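PDB 4H1X: phosphate-binding protein PstS 2 from Streptococcus pneumoniae, which probably captures phosphate outside the cell as the solute-binding component of the PstSACB ABC transporter, which imports phosphate. Local coordinates for residues Val80-Ile85 / Gly231-Val236. Sequence-based numbering, arbitrary orientation.
Sequences VKALEI and GIAVVV
Strand 81-85 runs antiparallel to the end of the long strand 223-236, but the two pair over a short length and then diverge. Lys81 and Val236 form a hydrogen-bonded pair. Lys81 N donates to Val236 O at 2.8 Å, and Val236 N returns a nearly straight bond to Lys81 O. A third bond, Leu83 N to Val234 O at 2.8 Å, lies almost along the C=O axis (173°). Beyond it a water takes over: it accepts from Val234 N and donates to Leu83 O, bridging the strands where they separate.

Leu83 makes the most apolar contacts from its strand. Its CG is anti to its own carbonyl carbon (chi1 -68°), and the side chain crosses Val236 at about a right angle. Leu83 CD1 touches Val236 CG1 at 3.7 Å and Val234 CG1 at 3.9 Å. Lys81 lies alongside Val236 on the same face, its CE 4.0 Å from Val236 CG2. A bend at chi3 (81°) then turns the chain, and NZ is held by the carbonyls of Asn240 and Ala242. Ala82 and Val235, a non-hydrogen-bonded pair, share the other face. Val80 and Val235 cross obliquely, Val80 CG2 3.7 Å from Val235 CG1, both packing against helix 54-63. Ile85 crosses Val234 at about a right angle, its CD1 4.2 Å from Val234 CG2, near helix 247-254.

The contact joins two sequence-distant parts of one lobe, as expected for a periplasmic-binding-protein fold whose chain crosses between lobes. Three backbone bonds and one water link the strands within a mostly buried, apolar contact, with the Lys81 charge led away.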
loop_
_atom_site.group_PDB
_atom_site.type_symbol
_atom_site.label_atom_id
_atom_site.label_comp_id
_atom_site.label_asym_id
_atom_site.label_seq_id
_atom_site.Cartn_x
_atom_site.Cartn_y
_atom_site.Cartn_z
ATOM N N VAL A 80 9.631 -14.971 -9.720
ATOM C CA VAL A 80 9.153 -14.052 -10.756
ATOM C C VAL A 80 10.221 -12.961 -10.948
ATOM O O VAL A 80 11.135 -12.827 -10.116
ATOM C CB VAL A 80 7.753 -13.443 -10.455
ATOM C CG1 VAL A 80 6.647 -14.502 -10.365
ATOM C CG2 VAL A 80 7.787 -12.575 -9.205
ATOM N N LYS A 81 10.068 -12.142 -11.992
ATOM C CA LYS A 81 11.018 -11.062 -12.257
ATOM C C LYS A 81 10.318 -9.690 -12.206
ATOM O O LYS A 81 9.344 -9.486 -12.921
ATOM C CB LYS A 81 11.673 -11.274 -13.618
ATOM C CG LYS A 81 12.667 -10.170 -13.972
ATOM C CD LYS A 81 13.534 -10.507 -15.165
ATOM C CE LYS A 81 12.862 -10.258 -16.477
ATOM N NZ LYS A 81 13.822 -10.410 -17.613
ATOM N N ALA A 82 10.813 -8.764 -11.387
ATOM C CA ALA A 82 10.241 -7.410 -11.333
ATOM C C ALA A 82 10.796 -6.587 -12.505
ATOM O O ALA A 82 12.021 -6.561 -12.744
ATOM C CB ALA A 82 10.543 -6.720 -10.004
ATOM N N LEU A 83 9.885 -5.935 -13.251
ATOM C CA LEU A 83 10.284 -5.050 -14.337
ATOM C C LEU A 83 10.804 -3.745 -13.777
ATOM O O LEU A 83 10.347 -3.294 -12.725
ATOM C CB LEU A 83 9.091 -4.747 -15.278
ATOM C CG LEU A 83 8.536 -5.898 -16.128
ATOM C CD1 LEU A 83 7.305 -5.441 -16.928
ATOM C CD2 LEU A 83 9.582 -6.461 -17.065
ATOM N N GLU A 84 11.740 -3.113 -14.496
ATOM C CA GLU A 84 12.152 -1.765 -14.137
ATOM C C GLU A 84 11.082 -0.832 -14.729
ATOM O O GLU A 84 10.529 -1.149 -15.788
ATOM C CB GLU A 84 13.569 -1.466 -14.675
ATOM C CG GLU A 84 14.623 -2.345 -14.008
ATOM C CD GLU A 84 16.061 -2.045 -14.390
ATOM O OE1 GLU A 84 16.278 -1.286 -15.364
ATOM O OE2 GLU A 84 16.970 -2.584 -13.720
ATOM N N ILE A 85 10.752 0.271 -14.043
ATOM C CA ILE A 85 9.754 1.216 -14.560
ATOM C C ILE A 85 10.459 2.546 -14.772
ATOM O O ILE A 85 11.045 3.095 -13.831
ATOM C CB ILE A 85 8.488 1.318 -13.671
ATOM C CG1 ILE A 85 7.652 0.035 -13.777
ATOM C CG2 ILE A 85 7.629 2.523 -14.071
ATOM C CD1 ILE A 85 7.892 -0.916 -12.741
ATOM N N GLY A 231 5.515 -0.064 -1.831
ATOM C CA GLY A 231 5.862 -0.078 -3.243
ATOM C C GLY A 231 5.081 -1.191 -3.926
ATOM O O GLY A 231 4.635 -2.150 -3.270
ATOM N N ILE A 232 4.873 -1.049 -5.230
ATOM C CA ILE A 232 4.200 -2.048 -6.054
ATOM C C ILE A 232 5.196 -2.491 -7.132
ATOM O O ILE A 232 5.778 -1.650 -7.818
ATOM C CB ILE A 232 2.868 -1.523 -6.646
ATOM C CG1 ILE A 232 1.824 -1.232 -5.530
ATOM C CG2 ILE A 232 2.304 -2.501 -7.702
ATOM C CD1 ILE A 232 0.650 -0.353 -5.972
ATOM N N ALA A 233 5.430 -3.791 -7.230
ATOM C CA ALA A 233 6.302 -4.381 -8.242
ATOM C C ALA A 233 5.442 -4.919 -9.368
ATOM O O ALA A 233 4.408 -5.566 -9.104
ATOM C CB ALA A 233 7.129 -5.519 -7.634
ATOM N N VAL A 234 5.858 -4.664 -10.595
ATOM C CA VAL A 234 5.230 -5.214 -11.802
ATOM C C VAL A 234 6.065 -6.416 -12.149
ATOM O O VAL A 234 7.279 -6.275 -12.387
ATOM C CB VAL A 234 5.132 -4.190 -12.953
ATOM C CG1 VAL A 234 4.532 -4.852 -14.191
ATOM C CG2 VAL A 234 4.297 -2.986 -12.535
ATOM N N VAL A 235 5.455 -7.590 -12.151
ATOM C CA VAL A 235 6.219 -8.816 -12.280
ATOM C C VAL A 235 5.840 -9.612 -13.538
ATOM O O VAL A 235 4.671 -9.663 -13.937
ATOM C CB VAL A 235 6.086 -9.704 -11.000
ATOM C CG1 VAL A 235 6.816 -9.075 -9.806
ATOM C CG2 VAL A 235 4.615 -9.998 -10.637
ATOM N N VAL A 236 6.849 -10.240 -14.123
ATOM C CA VAL A 236 6.756 -11.095 -15.302
ATOM C C VAL A 236 7.409 -12.448 -14.983
ATOM O O VAL A 236 8.057 -12.601 -13.945
ATOM C CB VAL A 236 7.397 -10.437 -16.565
ATOM C CG1 VAL A 236 6.683 -9.139 -16.942
ATOM C CG2 VAL A 236 8.906 -10.216 -16.385
HETATM O O HOH W 1 8.361 -3.386 -10.781
#